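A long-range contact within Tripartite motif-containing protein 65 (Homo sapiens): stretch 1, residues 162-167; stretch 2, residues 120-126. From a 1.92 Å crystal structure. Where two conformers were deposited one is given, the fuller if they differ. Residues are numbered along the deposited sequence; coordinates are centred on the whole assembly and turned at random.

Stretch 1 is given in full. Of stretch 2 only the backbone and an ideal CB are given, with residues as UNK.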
# COMPACT_ATOMS: atom_id res chain seq x y z
N PRO A 162 -10.58 -9.06 8.20
CA PRO A 162 -9.28 -8.53 8.62
C PRO A 162 -8.21 -9.59 8.40
O PRO A 162 -8.43 -10.78 8.63
CB PRO A 162 -9.47 -8.23 10.11
CG PRO A 162 -10.64 -9.06 10.54
CD PRO A 162 -11.49 -9.32 9.33
N LEU A 163 -7.06 -9.15 7.92
CA LEU A 163 -5.94 -10.02 7.57
C LEU A 163 -4.82 -9.99 8.59
O LEU A 163 -4.23 -11.03 8.90
CB LEU A 163 -5.39 -9.61 6.19
CG LEU A 163 -6.38 -9.67 5.02
CD1 LEU A 163 -5.76 -9.12 3.72
CD2 LEU A 163 -6.89 -11.09 4.83
N TYR A 164 -4.51 -8.80 9.11
CA TYR A 164 -3.44 -8.61 10.08
C TYR A 164 -3.54 -7.21 10.67
O TYR A 164 -3.84 -6.25 9.95
CB TYR A 164 -2.06 -8.81 9.44
CG TYR A 164 -1.03 -9.10 10.51
CD1 TYR A 164 -0.97 -10.35 11.12
CD2 TYR A 164 -0.17 -8.10 10.96
CE1 TYR A 164 -0.04 -10.60 12.13
CE2 TYR A 164 0.76 -8.35 11.94
CZ TYR A 164 0.82 -9.59 12.52
OH TYR A 164 1.75 -9.80 13.52
N THR A 165 -3.25 -7.10 11.97
CA THR A 165 -3.18 -5.82 12.66
C THR A 165 -1.80 -5.63 13.29
O THR A 165 -1.34 -6.48 14.05
CB THR A 165 -4.26 -5.74 13.74
OG1 THR A 165 -5.54 -5.90 13.13
CG2 THR A 165 -4.21 -4.41 14.53
N PHE A 166 -1.16 -4.49 13.00
CA PHE A 166 0.00 -4.01 13.73
C PHE A 166 -0.42 -2.97 14.75
O PHE A 166 -1.32 -2.16 14.50
CB PHE A 166 1.02 -3.33 12.80
CG PHE A 166 1.71 -4.27 11.84
CD1 PHE A 166 2.77 -5.04 12.28
CD2 PHE A 166 1.36 -4.29 10.49
CE1 PHE A 166 3.45 -5.89 11.38
CE2 PHE A 166 2.04 -5.13 9.59
CZ PHE A 166 3.08 -5.91 10.04
N HIS A 167 0.27 -2.96 15.89
CA HIS A 167 0.14 -1.88 16.87
C HIS A 167 1.46 -1.15 17.01
O HIS A 167 2.53 -1.77 16.99
CB HIS A 167 -0.30 -2.39 18.23
CG HIS A 167 -0.46 -1.29 19.23
ND1 HIS A 167 0.32 -1.18 20.35
CD2 HIS A 167 -1.31 -0.23 19.26
CE1 HIS A 167 -0.04 -0.11 21.04
NE2 HIS A 167 -1.03 0.49 20.39
N UNK A 120 0.24 -16.88 -0.43
CA UNK A 120 0.37 -16.49 0.97
C UNK A 120 0.36 -14.97 1.05
O UNK A 120 0.44 -14.27 0.03
CB UNK A 120 1.64 -17.06 1.59
N UNK A 121 0.29 -14.47 2.27
CA UNK A 121 0.52 -13.06 2.58
C UNK A 121 1.72 -12.96 3.52
O UNK A 121 1.98 -13.90 4.29
CB UNK A 121 -0.72 -12.42 3.20
N UNK A 122 2.45 -11.85 3.45
CA UNK A 122 3.56 -11.56 4.37
C UNK A 122 3.29 -10.22 5.04
O UNK A 122 3.24 -9.19 4.36
CB UNK A 122 4.90 -11.54 3.64
N UNK A 123 3.18 -10.22 6.38
CA UNK A 123 3.01 -8.98 7.16
C UNK A 123 4.38 -8.58 7.69
O UNK A 123 4.93 -9.26 8.57
CB UNK A 123 2.01 -9.16 8.30
N UNK A 124 4.93 -7.47 7.15
CA UNK A 124 6.32 -7.04 7.35
C UNK A 124 6.42 -5.86 8.32
O UNK A 124 5.73 -4.85 8.14
CB UNK A 124 6.95 -6.66 6.01
N UNK A 125 7.32 -5.97 9.30
CA UNK A 125 7.78 -4.80 10.05
C UNK A 125 9.15 -5.12 10.64
O UNK A 125 9.37 -6.23 11.12
CB UNK A 125 6.79 -4.41 11.15
N UNK A 126 10.06 -4.15 10.58
CA UNK A 126 11.37 -4.28 11.24
C UNK A 126 12.18 -5.45 10.67
O UNK A 126 12.99 -6.06 11.38
CB UNK A 126 11.18 -4.47 12.75

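The two strands run nearly parallel, their N-to-C directions 12° apart, but their axes come no closer than 8.6 Å and no hydrogen bond joins them. Stretch 1 meets stretch 2 through side chains, chiefly the apolar surface of Leu-163 and the rings of Tyr-164 and Phe-166, which touch both side chains and backbone.

Position 120 is extended, with nothing of stretch 1 within 5.5 Å of its ideal CB, so many residues would do. It is Ser-120, which makes no contact across the gap.

At position 121 CA-to-CB points toward stretch 1, yet the ideal CB still finds nothing within 5.5 Å. CA of position 121 is 8.7 Å from CA of Leu-163, whose side chain is purely hydrocarbon. A longer apolar side chain is favoured: leucine, isoleucine or methionine would suit, whereas alanine would stop short. The residue is Leu-121, in the m,t rotamer; its CD1 lies 3.9 Å from CD1 of Leu-163, a van der Waals contact between two methyl groups.

Position 122 is out of reach of stretch 1, and a polar or a large side chain is equally possible. Gln-122 occupies it.

At position 123 the backbones come closest: CA of position 123 is 7.1 Å from CA of Tyr-164. The ideal CB of position 123 already sits 3.6 Å from Tyr-164 CD2 and 3.8 Å from Phe-166 CZ. The first carbon thus touches both rings, so a small apolar residue suits. Ala-123 is found. Its CB stands over one face of the Tyr-164 ring, 3.9 Å from the ring centroid and 22° off the normal, a CH-pi contact.

At position 124 CA-to-CB points away, leaving the side chain largely free of stretch 1; the backbone is what matters, O of position 124 lying 3.4 Å from Phe-166 CZ. Large or polar residues are all admissible. Trp-124 donates a hydrogen bond from NE1 to OE1 of Gln-122, 2.9 Å away, along its own strand.

Position 125 points toward stretch 1 again, its ideal CB 3.7 Å from Phe-166 CE1. The first carbon makes the contact, so several residues could follow, provided the remainder is directed clear of the ring. In His-125 chi1 is t: CB packs against Phe-166 CE1, CG of His-125 is already 4.7 Å from CE1 of Phe-166, and ND1 is hydrogen-bonded elsewhere in the structure.

Position 126 has left the strand, with positive phi (62°) and psi 30°, a left-handed conformation favouring glycine, asparagine or aspartate. It is Asn-126, beyond reach of stretch 1.

Stretch 2 (120-126) SLQAWHN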
# COMPACT_ATOMS: atom_id res chain seq x y z
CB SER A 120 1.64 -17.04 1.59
OG SER A 120 2.73 -16.48 0.92
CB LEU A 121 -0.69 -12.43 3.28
CG LEU A 121 -2.06 -12.53 2.62
CD1 LEU A 121 -3.12 -11.97 3.55
CD2 LEU A 121 -2.05 -11.80 1.28
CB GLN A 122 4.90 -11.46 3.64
CG GLN A 122 5.49 -12.72 3.05
CD GLN A 122 6.67 -12.34 2.19
OE1 GLN A 122 6.65 -11.31 1.51
NE2 GLN A 122 7.72 -13.16 2.21
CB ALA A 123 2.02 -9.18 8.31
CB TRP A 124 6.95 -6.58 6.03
CG TRP A 124 7.33 -7.69 5.09
CD1 TRP A 124 6.63 -8.12 3.99
CD2 TRP A 124 8.53 -8.46 5.14
NE1 TRP A 124 7.33 -9.16 3.38
CE2 TRP A 124 8.49 -9.38 4.06
CE3 TRP A 124 9.62 -8.50 6.01
CZ2 TRP A 124 9.52 -10.32 3.83
CZ3 TRP A 124 10.63 -9.41 5.78
CH2 TRP A 124 10.57 -10.32 4.70
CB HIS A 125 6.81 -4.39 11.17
CG HIS A 125 7.35 -3.28 12.05
ND1 HIS A 125 7.60 -2.01 11.56
CD2 HIS A 125 7.69 -3.26 13.36
CE1 HIS A 125 8.08 -1.26 12.54
NE2 HIS A 125 8.15 -1.99 13.64
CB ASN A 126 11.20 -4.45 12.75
CG ASN A 126 12.38 -3.92 13.54
OD1 ASN A 126 13.13 -3.08 13.05
ND2 ASN A 126 12.56 -4.44 14.74
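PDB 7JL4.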